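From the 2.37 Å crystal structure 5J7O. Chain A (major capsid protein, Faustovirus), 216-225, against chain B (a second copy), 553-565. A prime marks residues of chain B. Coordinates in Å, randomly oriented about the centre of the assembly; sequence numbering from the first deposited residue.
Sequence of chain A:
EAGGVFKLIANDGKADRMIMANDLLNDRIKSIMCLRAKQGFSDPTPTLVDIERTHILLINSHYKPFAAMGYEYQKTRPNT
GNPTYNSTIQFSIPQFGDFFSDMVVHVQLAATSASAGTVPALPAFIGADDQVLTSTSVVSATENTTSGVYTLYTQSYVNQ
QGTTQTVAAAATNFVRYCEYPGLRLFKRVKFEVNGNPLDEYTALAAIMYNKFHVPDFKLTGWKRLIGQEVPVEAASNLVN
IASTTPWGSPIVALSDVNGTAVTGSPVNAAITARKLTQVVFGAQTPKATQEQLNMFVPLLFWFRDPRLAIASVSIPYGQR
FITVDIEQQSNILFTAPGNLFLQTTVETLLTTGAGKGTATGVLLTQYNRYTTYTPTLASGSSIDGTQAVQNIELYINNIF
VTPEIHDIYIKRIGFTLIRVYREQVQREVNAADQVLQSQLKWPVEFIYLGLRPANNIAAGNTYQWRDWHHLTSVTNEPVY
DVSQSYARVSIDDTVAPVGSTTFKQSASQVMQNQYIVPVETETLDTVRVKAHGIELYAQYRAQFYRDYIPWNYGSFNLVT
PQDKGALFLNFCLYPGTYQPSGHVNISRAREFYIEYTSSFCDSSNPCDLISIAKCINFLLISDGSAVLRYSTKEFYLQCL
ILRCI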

ATOM      1  N   ASP A 216       5.644   4.492   4.894  1.00 46.69           N
ATOM      2  CA  ASP A 216       4.598   3.490   5.071  1.00 49.63           C
ATOM      3  C   ASP A 216       4.806   2.649   6.324  1.00 46.77           C
ATOM      4  O   ASP A 216       3.826   2.202   6.933  1.00 50.68           O
ATOM      5  N   PHE A 217       6.056   2.424   6.735  1.00 40.03           N
ATOM      6  CA  PHE A 217       6.248   1.619   7.938  1.00 37.18           C
ATOM      7  C   PHE A 217       5.897   2.370   9.218  1.00 37.28           C
ATOM      8  O   PHE A 217       5.991   1.782  10.301  1.00 38.34           O
ATOM      9  N   LYS A 218       5.487   3.636   9.121  1.00 35.93           N
ATOM     10  CA  LYS A 218       4.961   4.385  10.253  1.00 33.48           C
ATOM     11  C   LYS A 218       3.553   4.909  10.011  1.00 34.61           C
ATOM     12  O   LYS A 218       2.997   5.575  10.893  1.00 34.42           O
ATOM     13  N   LEU A 219       2.956   4.620   8.852  1.00 35.57           N
ATOM     14  CA  LEU A 219       1.768   5.354   8.425  1.00 34.73           C
ATOM     15  C   LEU A 219       0.536   4.984   9.245  1.00 33.22           C
ATOM     16  O   LEU A 219      -0.231   5.866   9.646  1.00 32.20           O
ATOM     17  N   THR A 220       0.322   3.690   9.491  1.00 33.08           N
ATOM     18  CA  THR A 220      -0.899   3.262  10.172  1.00 33.35           C
ATOM     19  C   THR A 220      -0.990   3.849  11.576  1.00 32.61           C
ATOM     20  O   THR A 220      -2.062   4.292  12.005  1.00 33.88           O
ATOM     21  N   GLY A 221       0.129   3.879  12.299  1.00 30.80           N
ATOM     22  CA  GLY A 221       0.106   4.404  13.653  1.00 30.40           C
ATOM     23  C   GLY A 221      -0.015   5.910  13.670  1.00 30.42           C
ATOM     24  O   GLY A 221      -0.757   6.472  14.479  1.00 32.76           O
ATOM     25  N   TRP A 222       0.716   6.580  12.778  1.00 27.68           N
ATOM     26  CA  TRP A 222       0.517   8.004  12.543  1.00 29.01           C
ATOM     27  C   TRP A 222      -0.965   8.320  12.381  1.00 30.89           C
ATOM     28  O   TRP A 222      -1.521   9.141  13.117  1.00 29.84           O
ATOM     29  N   LYS A 223      -1.628   7.641  11.439  1.00 32.86           N
ATOM     30  CA  LYS A 223      -3.060   7.847  11.235  1.00 33.18           C
ATOM     31  C   LYS A 223      -3.851   7.601  12.516  1.00 33.76           C
ATOM     32  O   LYS A 223      -4.742   8.385  12.862  1.00 35.76           O
ATOM     33  N   ARG A 224      -3.547   6.513  13.228  1.00 32.36           N
ATOM     34  CA  ARG A 224      -4.225   6.259  14.495  1.00 32.79           C
ATOM     35  C   ARG A 224      -3.875   7.309  15.542  1.00 32.13           C
ATOM     36  O   ARG A 224      -4.703   7.620  16.406  1.00 32.65           O
ATOM     37  N   LEU A 225      -2.665   7.871  15.479  1.00 30.41           N
ATOM     38  CA  LEU A 225      -2.260   8.865  16.467  1.00 30.19           C
ATOM     39  C   LEU A 225      -3.051  10.160  16.319  1.00 29.11           C
ATOM     40  O   LEU A 225      -3.435  10.773  17.321  1.00 31.71           O
TER
ATOM     41  N   TYR B 553       9.967   5.231  17.921  1.00 28.06           N
ATOM     42  CA  TYR B 553      11.240   4.541  18.061  1.00 28.77           C
ATOM     43  C   TYR B 553      11.511   3.610  16.884  1.00 29.26           C
ATOM     44  O   TYR B 553      10.617   3.263  16.109  1.00 29.79           O
ATOM     45  N   GLY B 554      12.778   3.209  16.763  1.00 28.94           N
ATOM     46  CA  GLY B 554      13.165   2.101  15.919  1.00 29.23           C
ATOM     47  C   GLY B 554      13.403   2.416  14.458  1.00 32.50           C
ATOM     48  O   GLY B 554      14.100   1.644  13.787  1.00 37.35           O
ATOM     49  N   SER B 555      12.842   3.501  13.939  1.00 32.06           N
ATOM     50  CA  SER B 555      13.019   3.903  12.530  1.00 33.85           C
ATOM     51  C   SER B 555      12.497   2.763  11.648  1.00 38.08           C
ATOM     52  O   SER B 555      11.458   2.163  11.967  1.00 39.96           O
ATOM     53  N   PHE B 556      13.185   2.430  10.553  1.00 37.68           N
ATOM     54  CA  PHE B 556      12.720   1.392   9.640  1.00 37.02           C
ATOM     55  C   PHE B 556      12.790  -0.008  10.240  1.00 38.78           C
ATOM     56  O   PHE B 556      12.303  -0.954   9.612  1.00 40.33           O
ATOM     57  N   ASN B 557      13.382  -0.165  11.425  1.00 38.30           N
ATOM     58  CA  ASN B 557      13.471  -1.476  12.053  1.00 39.12           C
ATOM     59  C   ASN B 557      12.223  -1.837  12.842  1.00 38.53           C
ATOM     60  O   ASN B 557      12.029  -3.014  13.165  1.00 39.98           O
ATOM     61  N   LEU B 558      11.377  -0.861  13.160  1.00 36.42           N
ATOM     62  CA  LEU B 558      10.155  -1.095  13.920  1.00 33.85           C
ATOM     63  C   LEU B 558       8.976  -0.601  13.092  1.00 36.08           C
ATOM     64  O   LEU B 558       8.829   0.605  12.866  1.00 37.49           O
ATOM     65  N   VAL B 559       8.151  -1.531  12.640  1.00 34.02           N
ATOM     66  CA  VAL B 559       6.970  -1.213  11.850  1.00 32.71           C
ATOM     67  C   VAL B 559       5.801  -0.961  12.786  1.00 35.17           C
ATOM     68  O   VAL B 559       5.630  -1.656  13.795  1.00 36.81           O
ATOM     69  N   THR B 560       5.004   0.044  12.461  1.00 33.72           N
ATOM     70  CA  THR B 560       3.748   0.233  13.161  1.00 35.80           C
ATOM     71  C   THR B 560       2.834  -0.960  12.892  1.00 36.01           C
ATOM     72  O   THR B 560       2.620  -1.321  11.725  1.00 39.19           O
ATOM     73  N   PRO B 561       2.281  -1.592  13.924  1.00 31.54           N
ATOM     74  CA  PRO B 561       1.495  -2.811  13.707  1.00 29.86           C
ATOM     75  C   PRO B 561       0.081  -2.513  13.233  1.00 28.83           C
ATOM     76  O   PRO B 561      -0.596  -1.615  13.740  1.00 28.94           O
ATOM     77  N   GLN B 562      -0.364  -3.292  12.244  1.00 29.68           N
ATOM     78  CA  GLN B 562      -1.750  -3.206  11.802  1.00 31.79           C
ATOM     79  C   GLN B 562      -2.688  -3.839  12.823  1.00 32.27           C
ATOM     80  O   GLN B 562      -3.794  -3.335  13.056  1.00 31.80           O
ATOM     81  N   ASP B 563      -2.259  -4.941  13.439  1.00 32.73           N
ATOM     82  CA  ASP B 563      -3.052  -5.616  14.458  1.00 35.50           C
ATOM     83  C   ASP B 563      -3.333  -4.669  15.618  1.00 38.16           C
ATOM     84  O   ASP B 563      -2.406  -4.139  16.238  1.00 39.41           O
ATOM     85  N   LYS B 564      -4.619  -4.461  15.911  1.00 38.99           N
ATOM     86  CA  LYS B 564      -5.015  -3.517  16.951  1.00 40.14           C
ATOM     87  C   LYS B 564      -4.679  -3.996  18.357  1.00 38.20           C
ATOM     88  O   LYS B 564      -4.742  -3.193  19.294  1.00 34.69           O
ATOM     89  N   GLY B 565      -4.333  -5.267  18.533  1.00 38.73           N
ATOM     90  CA  GLY B 565      -3.981  -5.803  19.830  1.00 37.31           C
ATOM     91  C   GLY B 565      -2.503  -6.022  20.055  1.00 38.87           C
ATOM     92  O   GLY B 565      -2.133  -6.664  21.045  1.00 41.56           O
TER

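A helix of chain A packs against a loop of chain B with a short 3-10 segment at 556-557, and the two stretches bury 614 Å² between them. Phe217, Thr560′ and Arg224 cover the most surface.

The CA-to-CB bond of Phe217 points sideways, but chi1 is p and the ring end comes nearer. Phe556′ CA sits over one ring face, 3.6 Å from Phe217 CE1, as a CH-pi contact. Phe217 CZ also packs on Phe556′ CB at 3.8 Å.

Thr560′, chi1 p, points toward the helix. Thr560′ N donates to Phe217 O at 2.9 Å, nearly straight. Thr560′ OG1 adds a weak hydrogen bond to the same oxygen, Phe217 O, at 3.3 Å. The methyl Thr560′ CG2 lies 3.4 Å from Lys218 CA. Gly221 leaves room here, since a CB on it would sit tightly against that methyl.

Lys218 starts away from the loop, yet its mmtt chain brings the amine back. Lys218 NZ donates to Tyr553′ O (2.9 Å), Ser555′ O (3.1 Å) and Leu558′ O (2.9 Å), so three loop carbonyls accept from one amine, which is also hydrogen-bonded elsewhere in the structure.

Arg224, chi1 m, points toward the loop. Arg224 NH1 donates to Pro561′ O at 3.0 Å and Arg224 NH2 to Gln562′ O at 2.9 Å, both near the guanidinium plane. Lys564′ CG covers one face. Thr220 has chi1 m, and Thr220 OG1 donates to Gln562′ OE1 at 2.8 Å.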

ATOM      1  CB  ASP A 216       4.513   2.589   3.838  1.00 57.64           C
ATOM      2  CG  ASP A 216       3.721   3.220   2.708  1.00 65.29           C
ATOM      3  OD1 ASP A 216       2.475   3.130   2.733  1.00 67.16           O
ATOM      4  OD2 ASP A 216       4.343   3.802   1.795  1.00 71.24           O
ATOM      5  CB  PHE A 217       7.681   1.073   8.009  1.00 36.32           C
ATOM      6  CG  PHE A 217       8.758   2.111   7.849  1.00 34.74           C
ATOM      7  CD1 PHE A 217       9.189   2.860   8.932  1.00 33.68           C
ATOM      8  CD2 PHE A 217       9.378   2.299   6.624  1.00 33.11           C
ATOM      9  CE1 PHE A 217      10.194   3.799   8.790  1.00 32.90           C
ATOM     10  CE2 PHE A 217      10.384   3.235   6.475  1.00 33.24           C
ATOM     11  CZ  PHE A 217      10.794   3.983   7.559  1.00 32.68           C
ATOM     12  CB  LYS A 218       5.876   5.572  10.588  1.00 32.50           C
ATOM     13  CG  LYS A 218       7.332   5.216  10.818  1.00 32.59           C
ATOM     14  CD  LYS A 218       7.503   4.351  12.052  1.00 33.08           C
ATOM     15  CE  LYS A 218       8.971   4.184  12.401  1.00 32.97           C
ATOM     16  NZ  LYS A 218       9.160   3.338  13.608  1.00 35.09           N
ATOM     17  CB  LEU A 219       1.511   5.117   6.937  1.00 33.83           C
ATOM     18  CG  LEU A 219       0.366   5.942   6.350  1.00 31.88           C
ATOM     19  CD1 LEU A 219       0.535   7.409   6.714  1.00 31.20           C
ATOM     20  CD2 LEU A 219       0.290   5.769   4.841  1.00 29.76           C
ATOM     21  CB  THR A 220      -0.963   1.735  10.219  1.00 34.32           C
ATOM     22  OG1 THR A 220      -1.108   1.221   8.889  1.00 36.85           O
ATOM     23  CG2 THR A 220      -2.139   1.269  11.067  1.00 32.75           C
ATOM     24  CB  TRP A 222       1.308   8.431  11.306  1.00 30.18           C
ATOM     25  CG  TRP A 222       1.095   9.851  10.900  1.00 31.04           C
ATOM     26  CD1 TRP A 222       0.441  10.297   9.789  1.00 30.08           C
ATOM     27  CD2 TRP A 222       1.542  11.016  11.599  1.00 29.72           C
ATOM     28  NE1 TRP A 222       0.454  11.669   9.752  1.00 30.52           N
ATOM     29  CE2 TRP A 222       1.124  12.136  10.853  1.00 29.32           C
ATOM     30  CE3 TRP A 222       2.256  11.223  12.782  1.00 31.47           C
ATOM     31  CZ2 TRP A 222       1.395  13.442  11.253  1.00 29.83           C
ATOM     32  CZ3 TRP A 222       2.524  12.518  13.178  1.00 31.13           C
ATOM     33  CH2 TRP A 222       2.095  13.612  12.416  1.00 31.20           C
ATOM     34  CB  LYS A 223      -3.569   6.939  10.117  1.00 33.55           C
ATOM     35  CG  LYS A 223      -3.154   7.369   8.725  1.00 33.48           C
ATOM     36  CD  LYS A 223      -3.839   6.522   7.670  1.00 33.07           C
ATOM     37  CE  LYS A 223      -3.614   7.085   6.279  1.00 33.88           C
ATOM     38  NZ  LYS A 223      -4.276   6.253   5.234  1.00 32.15           N
ATOM     39  CB  ARG A 224      -3.881   4.862  15.014  1.00 35.39           C
ATOM     40  CG  ARG A 224      -4.380   3.722  14.135  1.00 36.34           C
ATOM     41  CD  ARG A 224      -4.405   2.406  14.896  1.00 37.17           C
ATOM     42  NE  ARG A 224      -4.996   1.326  14.110  1.00 38.81           N
ATOM     43  CZ  ARG A 224      -4.343   0.232  13.729  1.00 37.98           C
ATOM     44  NH1 ARG A 224      -3.073   0.061  14.070  1.00 37.86           N
ATOM     45  NH2 ARG A 224      -4.965  -0.697  13.014  1.00 37.38           N
ATOM     46  CB  LEU A 225      -0.760   9.146  16.356  1.00 29.51           C
ATOM     47  CG  LEU A 225       0.206   8.100  16.919  1.00 27.30           C
ATOM     48  CD1 LEU A 225       1.648   8.553  16.744  1.00 26.35           C
ATOM     49  CD2 LEU A 225      -0.095   7.805  18.378  1.00 26.38           C
TER
ATOM     50  CB  TYR B 553      11.272   3.729  19.357  1.00 28.75           C
ATOM     51  CG  TYR B 553      11.241   4.553  20.624  1.00 30.55           C
ATOM     52  CD1 TYR B 553      10.035   4.925  21.204  1.00 30.72           C
ATOM     53  CD2 TYR B 553      12.417   4.944  21.248  1.00 29.76           C
ATOM     54  CE1 TYR B 553      10.004   5.672  22.365  1.00 31.69           C
ATOM     55  CE2 TYR B 553      12.396   5.691  22.409  1.00 30.96           C
ATOM     56  CZ  TYR B 553      11.188   6.052  22.963  1.00 32.37           C
ATOM     57  OH  TYR B 553      11.161   6.796  24.121  1.00 32.39           O
ATOM     58  CB  SER B 555      14.465   4.295  12.286  1.00 33.91           C
ATOM     59  OG  SER B 555      14.734   4.418  10.901  1.00 35.15           O
ATOM     60  CB  PHE B 556      13.525   1.436   8.336  1.00 34.36           C
ATOM     61  CG  PHE B 556      15.013   1.339   8.535  1.00 33.49           C
ATOM     62  CD1 PHE B 556      15.629   0.104   8.665  1.00 33.06           C
ATOM     63  CD2 PHE B 556      15.797   2.481   8.577  1.00 32.73           C
ATOM     64  CE1 PHE B 556      16.994   0.011   8.846  1.00 31.68           C
ATOM     65  CE2 PHE B 556      17.164   2.392   8.757  1.00 32.25           C
ATOM     66  CZ  PHE B 556      17.763   1.155   8.891  1.00 31.88           C
ATOM     67  CB  ASN B 557      14.688  -1.541  12.976  1.00 43.38           C
ATOM     68  CG  ASN B 557      15.990  -1.693  12.215  1.00 46.85           C
ATOM     69  OD1 ASN B 557      16.037  -2.331  11.163  1.00 48.87           O
ATOM     70  ND2 ASN B 557      17.058  -1.111  12.748  1.00 47.55           N
ATOM     71  CB  LEU B 558      10.211  -0.397  15.278  1.00 31.88           C
ATOM     72  CG  LEU B 558       9.050  -0.688  16.228  1.00 29.18           C
ATOM     73  CD1 LEU B 558       8.757  -2.181  16.271  1.00 29.01           C
ATOM     74  CD2 LEU B 558       9.358  -0.162  17.620  1.00 25.81           C
ATOM     75  CB  VAL B 559       6.652  -2.347  10.859  1.00 32.51           C
ATOM     76  CG1 VAL B 559       5.372  -2.049  10.086  1.00 31.18           C
ATOM     77  CG2 VAL B 559       7.809  -2.544   9.913  1.00 33.24           C
ATOM     78  CB  THR B 560       3.068   1.520  12.714  1.00 35.04           C
ATOM     79  OG1 THR B 560       2.825   1.476  11.301  1.00 38.36           O
ATOM     80  CG2 THR B 560       3.959   2.679  13.042  1.00 33.51           C
ATOM     81  CB  PRO B 561       1.485  -3.467  15.092  1.00 31.74           C
ATOM     82  CG  PRO B 561       1.559  -2.310  16.034  1.00 31.87           C
ATOM     83  CD  PRO B 561       2.402  -1.258  15.354  1.00 31.99           C
ATOM     84  CB  GLN B 562      -1.907  -3.880  10.438  1.00 32.55           C
ATOM     85  CG  GLN B 562      -3.104  -3.400   9.635  1.00 35.12           C
ATOM     86  CD  GLN B 562      -2.882  -2.030   9.026  1.00 38.23           C
ATOM     87  OE1 GLN B 562      -1.756  -1.534   8.976  1.00 41.52           O
ATOM     88  NE2 GLN B 562      -3.959  -1.409   8.558  1.00 38.39           N
ATOM     89  CB  ASP B 563      -2.311  -6.862  14.947  1.00 36.33           C
ATOM     90  CG  ASP B 563      -3.189  -7.793  15.771  1.00 38.00           C
ATOM     91  OD1 ASP B 563      -4.175  -7.324  16.378  1.00 38.73           O
ATOM     92  OD2 ASP B 563      -2.887  -9.004  15.815  1.00 39.48           O
ATOM     93  CB  LYS B 564      -6.512  -3.223  16.856  1.00 42.84           C
ATOM     94  CG  LYS B 564      -6.853  -2.005  16.012  1.00 44.70           C
ATOM     95  CD  LYS B 564      -8.303  -1.596  16.211  1.00 46.16           C
ATOM     96  CE  LYS B 564      -8.574  -0.217  15.633  1.00 46.06           C
ATOM     97  NZ  LYS B 564      -9.952   0.250  15.951  1.00 45.84           N
TER